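Omega transaminase (Pseudomonas sp., PDB 5LHA) probably catalyses the reversible transfer of an amino group between amines or amino acids and carbonyl compounds, with pyridoxal 5'-phosphate as cofactor. Local coordinates at residues G294-A297 with P301-A304; G61-N66 with F270-C275; W139-E144 with G320-I325; M115-F120 with A314-Q319. One frame throughout, in Å; residues are numbered along the deposited sequence.

Interaction 1. Residues G294-A297 with P301-A304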
loop_
_atom_site.group_PDB
_atom_site.type_symbol
_atom_site.label_atom_id
_atom_site.label_comp_id
_atom_site.label_asym_id
_atom_site.label_seq_id
_atom_site.Cartn_x
_atom_site.Cartn_y
_atom_site.Cartn_z
ATOM N N GLY A 294 -18.292 -28.349 -1.506
ATOM C CA GLY A 294 -19.424 -29.253 -1.643
ATOM C C GLY A 294 -20.342 -28.946 -2.809
ATOM O O GLY A 294 -21.165 -29.800 -3.161
ATOM N N ILE A 295 -20.221 -27.758 -3.412
ATOM C CA ILE A 295 -21.102 -27.374 -4.515
ATOM C C ILE A 295 -21.040 -28.404 -5.642
ATOM O O ILE A 295 -22.051 -28.694 -6.296
ATOM C CB ILE A 295 -20.773 -25.946 -4.998
ATOM C CG1 ILE A 295 -21.881 -25.437 -5.933
ATOM C CG2 ILE A 295 -19.378 -25.860 -5.613
ATOM C CD1 ILE A 295 -21.864 -23.933 -6.178
ATOM N N THR A 296 -19.865 -28.987 -5.872
ATOM C CA THR A 296 -19.711 -30.128 -6.768
ATOM C C THR A 296 -19.312 -31.384 -6.005
ATOM O O THR A 296 -18.932 -32.386 -6.625
ATOM C CB THR A 296 -18.687 -29.843 -7.869
ATOM O OG1 THR A 296 -17.443 -29.420 -7.291
ATOM C CG2 THR A 296 -19.212 -28.782 -8.810
ATOM N N ALA A 297 -19.378 -31.340 -4.671
ATOM C CA ALA A 297 -18.966 -32.456 -3.829
ATOM C C ALA A 297 -17.538 -32.868 -4.143
ATOM O O ALA A 297 -17.181 -34.042 -4.040
ATOM C CB ALA A 297 -19.918 -33.644 -3.966
ATOM N N PRO A 301 -13.687 -29.100 -9.961
ATOM C CA PRO A 301 -13.482 -27.779 -9.346
ATOM C C PRO A 301 -14.539 -26.790 -9.811
ATOM O O PRO A 301 -14.723 -26.569 -11.011
ATOM C CB PRO A 301 -12.082 -27.385 -9.832
ATOM C CG PRO A 301 -11.394 -28.689 -10.060
ATOM C CD PRO A 301 -12.470 -29.583 -10.639
ATOM N N LEU A 302 -15.255 -26.207 -8.852
ATOM C CA LEU A 302 -16.200 -25.146 -9.169
ATOM C C LEU A 302 -16.319 -24.214 -7.975
ATOM O O LEU A 302 -16.437 -24.665 -6.834
ATOM C CB LEU A 302 -17.582 -25.716 -9.519
ATOM C CG LEU A 302 -18.705 -24.767 -9.944
ATOM C CD1 LEU A 302 -18.452 -24.166 -11.328
ATOM C CD2 LEU A 302 -20.075 -25.421 -9.871
ATOM N N GLY A 303 -16.338 -22.913 -8.257
ATOM C CA GLY A 303 -16.637 -21.920 -7.253
ATOM C C GLY A 303 -17.699 -20.976 -7.782
ATOM O O GLY A 303 -17.953 -20.907 -8.986
ATOM N N ALA A 304 -18.344 -20.266 -6.860
ATOM C CA ALA A 304 -19.363 -19.303 -7.257
ATOM C C ALA A 304 -19.454 -18.177 -6.243
ATOM O O ALA A 304 -19.323 -18.400 -5.036
ATOM C CB ALA A 304 -20.742 -19.956 -7.429
#
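The loop that follows Lys293 of the cofactor pocket turns back on the start of strand 303-308, so that Ile295 and Thr296 settle against Leu302 and Ala304. No hydrogen bond joins the two segments, and all four touching residues are buried. The Thr296 and Leu302 side chains cross at about a right angle, CG2 of Thr296 lying 3.5 Å from Leu302 CB. Branch CD2 of Leu302 also reaches this methyl, at 3.6 Å from Thr296 CG2. OG1 of Thr296 is hydrogen-bonded to the carbonyl O of Ile300, while CG2, anti to the carbonyl carbon of its own residue, packs on Leu302. Ile295 uses two ends. Its CG2 rests 3.4 Å from the carbonyl O of Leu302, while the other branch, with CG1 anti to the backbone N (chi1 -168°) and the chain extended beyond it, carries CD1 to 4.3 Å from Ala304 CB. Ala337 and Ala341 of helix 335-350 back Leu302, and Tyr331 of the second subunit packs on Thr296. The loop after the cofactor-pocket lysine thus packs on the first residues of strand 303-308, within the connection between two antiparallel strands, 288-291 and 303-308, of the large sheet of this PLP-dependent fold type I enzyme.

Interaction 2. Residues G61-N66 with F270-C275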
loop_
_atom_site.group_PDB
_atom_site.type_symbol
_atom_site.label_atom_id
_atom_site.label_comp_id
_atom_site.label_asym_id
_atom_site.label_seq_id
_atom_site.Cartn_x
_atom_site.Cartn_y
_atom_site.Cartn_z
ATOM N N GLY A 61 -12.646 -35.502 2.424
ATOM C CA GLY A 61 -11.750 -34.885 1.463
ATOM C C GLY A 61 -11.069 -33.697 2.105
ATOM O O GLY A 61 -10.023 -33.840 2.739
ATOM N N LEU A 62 -11.679 -32.522 1.955
ATOM C CA LEU A 62 -11.322 -31.286 2.665
ATOM C C LEU A 62 -12.653 -30.580 2.902
ATOM O O LEU A 62 -12.946 -29.561 2.270
ATOM C CB LEU A 62 -10.347 -30.409 1.873
ATOM C CG LEU A 62 -8.849 -30.624 2.114
ATOM C CD1 LEU A 62 -8.030 -29.734 1.187
ATOM C CD2 LEU A 62 -8.478 -30.368 3.576
ATOM N N TRP A 63 -13.418 -31.098 3.872
ATOM C CA TRP A 63 -14.856 -30.855 4.012
ATOM C C TRP A 63 -15.545 -30.514 2.693
ATOM O O TRP A 63 -16.165 -29.447 2.568
ATOM C CB TRP A 63 -15.175 -29.750 5.033
ATOM C CG TRP A 63 -14.089 -28.802 5.493
ATOM C CD1 TRP A 63 -13.064 -28.267 4.761
ATOM C CD2 TRP A 63 -13.964 -28.247 6.809
ATOM N NE1 TRP A 63 -12.300 -27.433 5.543
ATOM C CE2 TRP A 63 -12.832 -27.404 6.805
ATOM C CE3 TRP A 63 -14.696 -28.389 7.991
ATOM C CZ2 TRP A 63 -12.415 -26.708 7.935
ATOM C CZ3 TRP A 63 -14.282 -27.699 9.111
ATOM C CH2 TRP A 63 -13.146 -26.874 9.077
ATOM N N ASN A 64 -15.481 -31.423 1.714
ATOM C CA ASN A 64 -16.131 -31.142 0.439
ATOM C C ASN A 64 -16.764 -32.360 -0.237
ATOM O O ASN A 64 -17.651 -32.198 -1.079
ATOM C CB ASN A 64 -15.150 -30.459 -0.520
ATOM C CG ASN A 64 -13.918 -31.297 -0.825
ATOM O OD1 ASN A 64 -13.453 -32.077 0.005
ATOM N ND2 ASN A 64 -13.361 -31.109 -2.016
ATOM N N VAL A 65 -16.354 -33.573 0.119
ATOM C CA VAL A 65 -16.954 -34.753 -0.502
ATOM C C VAL A 65 -18.210 -35.081 0.293
ATOM O O VAL A 65 -18.286 -36.113 0.969
ATOM C CB VAL A 65 -15.958 -35.927 -0.549
ATOM C CG1 VAL A 65 -16.512 -37.085 -1.373
ATOM C CG2 VAL A 65 -14.628 -35.470 -1.112
ATOM N N ASN A 66 -19.206 -34.196 0.204
ATOM C CA ASN A 66 -20.335 -34.184 1.127
ATOM C C ASN A 66 -21.407 -35.202 0.778
ATOM O O ASN A 66 -22.246 -35.516 1.632
ATOM C CB ASN A 66 -20.941 -32.783 1.182
ATOM C CG ASN A 66 -19.997 -31.768 1.806
ATOM O OD1 ASN A 66 -18.876 -32.105 2.196
ATOM N ND2 ASN A 66 -20.440 -30.526 1.903
ATOM N N PHE A 270 -24.357 -25.412 1.706
ATOM C CA PHE A 270 -25.057 -26.631 1.318
ATOM C C PHE A 270 -25.116 -27.682 2.423
ATOM O O PHE A 270 -25.207 -28.877 2.120
ATOM C CB PHE A 270 -24.461 -27.218 0.031
ATOM C CG PHE A 270 -24.421 -26.230 -1.113
ATOM C CD1 PHE A 270 -25.584 -25.856 -1.768
ATOM C CD2 PHE A 270 -23.221 -25.641 -1.498
ATOM C CE1 PHE A 270 -25.547 -24.936 -2.799
ATOM C CE2 PHE A 270 -23.179 -24.725 -2.531
ATOM C CZ PHE A 270 -24.347 -24.373 -3.182
ATOM N N GLY A 271 -25.030 -27.293 3.699
ATOM C CA GLY A 271 -25.554 -28.166 4.735
ATOM C C GLY A 271 -24.705 -28.553 5.932
ATOM O O GLY A 271 -25.249 -29.107 6.892
ATOM N N ARG A 272 -23.391 -28.301 5.902
ATOM C CA ARG A 272 -22.516 -28.890 6.917
ATOM C C ARG A 272 -22.932 -28.493 8.332
ATOM O O ARG A 272 -22.787 -29.287 9.270
ATOM C CB ARG A 272 -21.054 -28.519 6.661
ATOM C CG ARG A 272 -20.082 -29.185 7.646
ATOM C CD ARG A 272 -18.658 -29.215 7.130
ATOM N NE ARG A 272 -18.469 -30.114 5.993
ATOM C CZ ARG A 272 -18.320 -31.436 6.077
ATOM N NH1 ARG A 272 -18.347 -32.051 7.254
ATOM N NH2 ARG A 272 -18.149 -32.151 4.973
ATOM N N SER A 273 -23.431 -27.270 8.514
ATOM C CA SER A 273 -23.753 -26.767 9.843
ATOM C C SER A 273 -25.223 -26.919 10.214
ATOM O O SER A 273 -25.631 -26.435 11.273
ATOM C CB SER A 273 -23.343 -25.294 9.959
ATOM O OG SER A 273 -24.294 -24.450 9.337
ATOM N N GLY A 274 -26.019 -27.597 9.393
ATOM C CA GLY A 274 -27.414 -27.830 9.708
ATOM C C GLY A 274 -28.387 -27.035 8.868
ATOM O O GLY A 274 -29.597 -27.102 9.118
ATOM N N CYS A 275 -27.904 -26.265 7.901
ATOM C CA CYS A 275 -28.760 -25.403 7.110
ATOM C C CYS A 275 -28.125 -25.250 5.730
ATOM O O CYS A 275 -26.910 -25.407 5.576
ATOM C CB CYS A 275 -28.935 -24.062 7.833
ATOM S SG CYS A 275 -30.218 -22.979 7.221
HETATM O O HOH W 1 -18.438 -28.745 3.474
#
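A water held by Arg272 and Asn66 links the two segments of this contact, beside the cofactor site of a class III aminotransferase. NE of Arg272 donates to it at 2.9 Å, with the water oxygen in the plane of the guanidinium group. ND2 of Asn66 donates to the same oxygen at 3.1 Å. The other half of that amide acts directly: OD1 of Asn66 accepts from NH2 of Arg272 at 2.9 Å, a bent bond of 136° whose donor stands above the carbonyl plane and not on a lone pair. The amide and guanidinium planes are steeply inclined, and the two groups are joined once directly and once through water. Trp63 adds an apolar cover, its CB lying over one face of the guanidinium, 3.5 Å from Arg272 NE. The arginine rises from a type I beta turn, Gly271 to Gly274, and a bend at chi3 (-69°) brings the guanidinium against CB of Trp63; NH1 is held by the carbonyls of Leu386 and Pro434. With a leucine in place of Arg272, those carbonyls and Asn66 OD1 would probably lose their donor, and the water one of its anchors. The side chain of Trp63 comes within about 4 Å of the bound pyridoxamine phosphate at their nearest atoms, and the carbonyl of Leu62 bonds NZ of Lys293. Just before Trp63, Leu62 N donates to Asn64 OD1 at 2.7 Å and 164°.

Interaction 3. Residues W139-E144 with G320-I325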
loop_
_atom_site.group_PDB
_atom_site.type_symbol
_atom_site.label_atom_id
_atom_site.label_comp_id
_atom_site.label_asym_id
_atom_site.label_seq_id
_atom_site.Cartn_x
_atom_site.Cartn_y
_atom_site.Cartn_z
ATOM N N TRP A 139 -19.235 -0.156 -5.259
ATOM C CA TRP A 139 -19.175 1.199 -4.717
ATOM C C TRP A 139 -18.800 2.218 -5.788
ATOM O O TRP A 139 -19.320 3.343 -5.787
ATOM C CB TRP A 139 -18.209 1.248 -3.540
ATOM C CG TRP A 139 -18.769 0.569 -2.328
ATOM C CD1 TRP A 139 -18.318 -0.591 -1.752
ATOM C CD2 TRP A 139 -19.878 1.003 -1.532
ATOM N NE1 TRP A 139 -19.090 -0.910 -0.658
ATOM C CE2 TRP A 139 -20.050 0.055 -0.499
ATOM C CE3 TRP A 139 -20.741 2.098 -1.591
ATOM C CZ2 TRP A 139 -21.042 0.176 0.466
ATOM C CZ3 TRP A 139 -21.729 2.213 -0.635
ATOM C CH2 TRP A 139 -21.869 1.260 0.386
ATOM N N ILE A 140 -17.907 1.848 -6.712
ATOM C CA ILE A 140 -17.554 2.763 -7.796
ATOM C C ILE A 140 -18.767 3.041 -8.673
ATOM O O ILE A 140 -19.029 4.190 -9.048
ATOM C CB ILE A 140 -16.366 2.210 -8.608
ATOM C CG1 ILE A 140 -15.073 2.320 -7.799
ATOM C CG2 ILE A 140 -16.212 2.949 -9.922
ATOM C CD1 ILE A 140 -13.941 1.521 -8.376
ATOM N N ALA A 141 -19.536 1.999 -9.008
ATOM C CA ALA A 141 -20.753 2.209 -9.783
ATOM C C ALA A 141 -21.784 3.015 -9.004
ATOM O O ALA A 141 -22.557 3.774 -9.601
ATOM C CB ALA A 141 -21.348 0.868 -10.208
ATOM N N SER A 142 -21.790 2.900 -7.681
ATOM C CA SER A 142 -22.700 3.690 -6.870
ATOM C C SER A 142 -22.184 5.092 -6.611
ATOM O O SER A 142 -22.821 5.838 -5.858
ATOM C CB SER A 142 -22.982 2.978 -5.546
ATOM O OG SER A 142 -23.527 1.693 -5.780
ATOM N N GLY A 143 -21.061 5.471 -7.217
ATOM C CA GLY A 143 -20.551 6.820 -7.064
ATOM C C GLY A 143 -19.843 7.087 -5.760
ATOM O O GLY A 143 -19.808 8.233 -5.306
ATOM N N GLU A 144 -19.254 6.058 -5.151
ATOM C CA GLU A 144 -18.631 6.172 -3.832
ATOM C C GLU A 144 -17.275 5.477 -3.842
ATOM O O GLU A 144 -17.056 4.498 -3.123
ATOM C CB GLU A 144 -19.540 5.571 -2.760
ATOM C CG GLU A 144 -20.912 6.207 -2.665
ATOM C CD GLU A 144 -20.894 7.442 -1.799
ATOM O OE1 GLU A 144 -19.781 7.895 -1.465
ATOM O OE2 GLU A 144 -21.980 7.949 -1.437
ATOM N N GLY A 320 -21.017 4.865 -17.388
ATOM C CA GLY A 320 -19.743 4.787 -18.090
ATOM C C GLY A 320 -19.071 3.441 -17.927
ATOM O O GLY A 320 -19.677 2.381 -18.121
ATOM N N PHE A 321 -17.781 3.470 -17.602
ATOM C CA PHE A 321 -17.061 2.211 -17.519
ATOM C C PHE A 321 -17.457 1.386 -16.305
ATOM O O PHE A 321 -17.169 0.187 -16.278
ATOM C CB PHE A 321 -15.559 2.467 -17.506
ATOM C CG PHE A 321 -14.763 1.313 -17.998
ATOM C CD1 PHE A 321 -14.580 1.127 -19.354
ATOM C CD2 PHE A 321 -14.209 0.405 -17.117
ATOM C CE1 PHE A 321 -13.853 0.064 -19.832
ATOM C CE2 PHE A 321 -13.478 -0.672 -17.589
ATOM C CZ PHE A 321 -13.302 -0.840 -18.953
ATOM N N SER A 322 -18.157 1.976 -15.334
ATOM C CA SER A 322 -18.470 1.278 -14.093
ATOM C C SER A 322 -19.436 0.115 -14.283
ATOM O O SER A 322 -19.589 -0.691 -13.357
ATOM C CB SER A 322 -19.043 2.248 -13.060
ATOM O OG SER A 322 -20.336 2.690 -13.428
ATOM N N HIS A 323 -20.095 0.003 -15.438
ATOM C CA HIS A 323 -20.914 -1.169 -15.736
ATOM C C HIS A 323 -20.152 -2.221 -16.532
ATOM O O HIS A 323 -20.751 -3.228 -16.928
ATOM C CB HIS A 323 -22.195 -0.779 -16.489
ATOM C CG HIS A 323 -21.955 -0.112 -17.809
ATOM N ND1 HIS A 323 -22.427 1.150 -18.098
ATOM C CD2 HIS A 323 -21.274 -0.518 -18.908
ATOM C CE1 HIS A 323 -22.075 1.479 -19.329
ATOM N NE2 HIS A 323 -21.364 0.489 -19.838
ATOM N N MET A 324 -18.865 -1.984 -16.804
ATOM C CA MET A 324 -17.988 -2.967 -17.427
ATOM C C MET A 324 -17.451 -3.929 -16.370
ATOM O O MET A 324 -16.753 -3.513 -15.440
ATOM C CB MET A 324 -16.836 -2.266 -18.144
ATOM C CG MET A 324 -17.268 -1.315 -19.233
ATOM S SD MET A 324 -18.122 -2.135 -20.588
ATOM C CE MET A 324 -16.746 -2.951 -21.398
ATOM N N ILE A 325 -17.765 -5.211 -16.511
ATOM C CA ILE A 325 -17.313 -6.233 -15.567
ATOM C C ILE A 325 -16.112 -6.916 -16.214
ATOM O O ILE A 325 -16.249 -7.853 -17.002
ATOM C CB ILE A 325 -18.431 -7.212 -15.212
ATOM C CG1 ILE A 325 -19.577 -6.469 -14.520
ATOM C CG2 ILE A 325 -17.903 -8.348 -14.337
ATOM C CD1 ILE A 325 -20.737 -7.358 -14.185
#
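Ser322 lies against the last turn of helix 124-141, where Ala141 presents its CA and CB. CB of Ser322 comes 3.7 Å from CA of Ala141, and small residues on both sides let the two approach with the CA atoms of Ala141 and Ser322 5.0 Å apart. The hydroxyl touches too, but only by packing: OG of Ser322 is 3.7 Å from Ala141 CA. Ile140 contributes less, its CG2 standing 4.3 Å from Ser322 CB. The serine hydroxyl is held by its own chain. With OG placed between the backbone N and the carbonyl carbon (chi1 70°), it is hydrogen-bonded to the carbonyl of Gln319, and the 3-10 turn 321-323 is closed by Met324 N on Phe321 O at 2.8 Å. Just after it, CG of Met324 sits over the centre of the Phe321 ring. Across the contact, the helix ends in a Schellman motif at Gly143, whose positive phi lets Glu144 N bond back to Trp139 O at 2.8 Å. Farther out, NE2 of Gln137 grips the carbonyls of both Ser322 and Met324, tying the turn to the same helix a second time. The contact thus joins the C-terminal end of helix 124-141 to the turn leading into strand 324-325, beside helix 309-316, where that strand pairs antiparallel with one of the second subunit.

Interaction 4. Residues M115-F120 with A314-Q319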
loop_
_atom_site.group_PDB
_atom_site.type_symbol
_atom_site.label_atom_id
_atom_site.label_comp_id
_atom_site.label_asym_id
_atom_site.label_seq_id
_atom_site.Cartn_x
_atom_site.Cartn_y
_atom_site.Cartn_z
ATOM N N MET A 115 -30.556 -13.056 -3.716
ATOM C CA MET A 115 -29.442 -13.173 -4.648
ATOM C C MET A 115 -29.948 -13.081 -6.081
ATOM O O MET A 115 -30.948 -13.708 -6.444
ATOM C CB MET A 115 -28.710 -14.499 -4.440
ATOM C CG MET A 115 -27.915 -14.604 -3.146
ATOM S SD MET A 115 -26.667 -13.312 -2.957
ATOM C CE MET A 115 -26.709 -13.061 -1.187
ATOM N N ALA A 116 -29.240 -12.321 -6.907
ATOM C CA ALA A 116 -29.706 -12.026 -8.257
ATOM C C ALA A 116 -28.741 -12.447 -9.354
ATOM O O ALA A 116 -29.193 -12.846 -10.431
ATOM C CB ALA A 116 -30.005 -10.528 -8.403
ATOM N N ARG A 117 -27.431 -12.380 -9.111
ATOM C CA ARG A 117 -26.422 -12.659 -10.121
ATOM C C ARG A 117 -25.340 -13.566 -9.547
ATOM O O ARG A 117 -25.003 -13.487 -8.362
ATOM C CB ARG A 117 -25.784 -11.361 -10.639
ATOM C CG ARG A 117 -26.744 -10.430 -11.355
ATOM C CD ARG A 117 -27.052 -10.928 -12.755
ATOM N NE ARG A 117 -27.889 -9.992 -13.504
ATOM C CZ ARG A 117 -29.221 -9.990 -13.479
ATOM N NH1 ARG A 117 -29.881 -10.878 -12.749
ATOM N NH2 ARG A 117 -29.897 -9.107 -14.194
ATOM N N VAL A 118 -24.796 -14.426 -10.411
ATOM C CA VAL A 118 -23.705 -15.332 -10.069
ATOM C C VAL A 118 -22.503 -14.992 -10.937
ATOM O O VAL A 118 -22.648 -14.770 -12.145
ATOM C CB VAL A 118 -24.087 -16.810 -10.273
ATOM C CG1 VAL A 118 -23.026 -17.711 -9.651
ATOM C CG2 VAL A 118 -25.472 -17.118 -9.721
ATOM N N LEU A 119 -21.322 -14.931 -10.317
ATOM C CA LEU A 119 -20.050 -14.926 -11.033
ATOM C C LEU A 119 -19.328 -16.223 -10.689
ATOM O O LEU A 119 -18.848 -16.396 -9.562
ATOM C CB LEU A 119 -19.211 -13.700 -10.682
ATOM C CG LEU A 119 -18.381 -13.182 -11.859
ATOM C CD1 LEU A 119 -17.898 -11.778 -11.583
ATOM C CD2 LEU A 119 -17.198 -14.098 -12.161
ATOM N N PHE A 120 -19.236 -17.118 -11.673
ATOM C CA PHE A 120 -18.705 -18.457 -11.477
ATOM C C PHE A 120 -17.182 -18.441 -11.493
ATOM O O PHE A 120 -16.540 -17.552 -12.057
ATOM C CB PHE A 120 -19.220 -19.410 -12.564
ATOM C CG PHE A 120 -20.660 -19.821 -12.386
ATOM C CD1 PHE A 120 -21.028 -20.722 -11.398
ATOM C CD2 PHE A 120 -21.654 -19.276 -13.187
ATOM C CE1 PHE A 120 -22.354 -21.080 -11.230
ATOM C CE2 PHE A 120 -22.973 -19.634 -13.017
ATOM C CZ PHE A 120 -23.321 -20.540 -12.040
ATOM N N ALA A 314 -26.963 -1.877 -9.016
ATOM C CA ALA A 314 -26.018 -0.766 -9.052
ATOM C C ALA A 314 -24.979 -0.956 -10.145
ATOM O O ALA A 314 -24.620 -0.004 -10.850
ATOM C CB ALA A 314 -25.330 -0.613 -7.699
ATOM N N ILE A 315 -24.459 -2.173 -10.272
ATOM C CA ILE A 315 -23.407 -2.433 -11.243
ATOM C C ILE A 315 -23.975 -2.399 -12.656
ATOM O O ILE A 315 -23.387 -1.794 -13.560
ATOM C CB ILE A 315 -22.714 -3.771 -10.918
ATOM C CG1 ILE A 315 -21.990 -3.644 -9.574
ATOM C CG2 ILE A 315 -21.718 -4.141 -12.007
ATOM C CD1 ILE A 315 -21.242 -4.857 -9.147
ATOM N N GLU A 316 -25.128 -3.047 -12.869
ATOM C CA GLU A 316 -25.728 -3.041 -14.197
ATOM C C GLU A 316 -26.258 -1.667 -14.609
ATOM O O GLU A 316 -26.378 -1.410 -15.813
ATOM C CB GLU A 316 -26.832 -4.095 -14.301
ATOM C CG GLU A 316 -26.328 -5.525 -14.167
ATOM C CD GLU A 316 -27.415 -6.546 -14.406
ATOM O OE1 GLU A 316 -28.597 -6.144 -14.457
ATOM O OE2 GLU A 316 -27.089 -7.747 -14.576
ATOM N N ASN A 317 -26.580 -0.784 -13.660
ATOM C CA ASN A 317 -26.930 0.595 -13.983
ATOM C C ASN A 317 -25.766 1.555 -13.797
ATOM O O ASN A 317 -25.969 2.770 -13.854
ATOM C CB ASN A 317 -28.107 1.106 -13.142
ATOM C CG ASN A 317 -29.451 0.602 -13.623
ATOM O OD1 ASN A 317 -29.661 0.374 -14.816
ATOM N ND2 ASN A 317 -30.393 0.486 -12.693
ATOM N N GLY A 318 -24.556 1.050 -13.575
ATOM C CA GLY A 318 -23.434 1.940 -13.368
ATOM C C GLY A 318 -23.147 2.769 -14.604
ATOM O O GLY A 318 -23.337 2.329 -15.739
ATOM N N GLN A 319 -22.698 3.992 -14.366
ATOM C CA GLN A 319 -22.448 4.928 -15.446
ATOM C C GLN A 319 -21.085 4.669 -16.074
ATOM O O GLN A 319 -20.125 4.294 -15.394
ATOM C CB GLN A 319 -22.522 6.368 -14.936
ATOM C CG GLN A 319 -22.970 7.376 -15.975
ATOM C CD GLN A 319 -24.478 7.562 -15.980
ATOM O OE1 GLN A 319 -25.076 7.894 -14.953
ATOM N NE2 GLN A 319 -25.103 7.335 -17.134
#
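A classic beta bulge in strand 115-121, where Ala116 and Arg117 both face Phe307 of the neighbouring antiparallel strand, sends out the arginine that forms a salt bridge with Glu316 in the last turn of helix 309-316. The shortest link runs from NE of Arg117 to OE2 of Glu316, 2.6 Å long and fairly straight at 154°. It lies in the guanidinium plane but reaches the oxygen from above the plane of the carboxylate. The planes of the two flat groups are 48° apart. NH2 of Arg117 adds weak bonds to both oxygens, at 3.2 Å to Glu316 OE1 and 3.1 Å to Glu316 OE2. The interface adds to the grip, because NE1 of Trp22 of the second subunit also donates to OE2. A leucine in place of Arg117 would probably leave the Glu316 carboxylate without its close ion-pair partner and freer to turn. A bend at chi2 (-76°) folds the arginine back along its own strand, where NH1 of Arg117 donates to the carbonyl O of Ala116 at 3.1 Å.

Taken together, the four contacts illustrate how chemistry changes with depth. Interactions 1 and 2 are buried, 11 Å apart between centres, and touch where Ile295 packs on Phe270; the first is mostly aliphatic packing without a cross-segment hydrogen bond, while the second buries an arginine whose N-H groups are taken up by an amide, a water and backbone carbonyls. Interactions 3 and 4 lie some 24 to 30 Å from the centre of the chain and are partly buried, one a sparse packing, chiefly of Ala141 and Ser322, the other an ion pair. They adjoin through His323 and Gly318. Strands 115-121 and 303-308, neighbours in one sheet, connect interaction 1 to interaction 4, with Ala304 against Val118. All four also touch the second subunit.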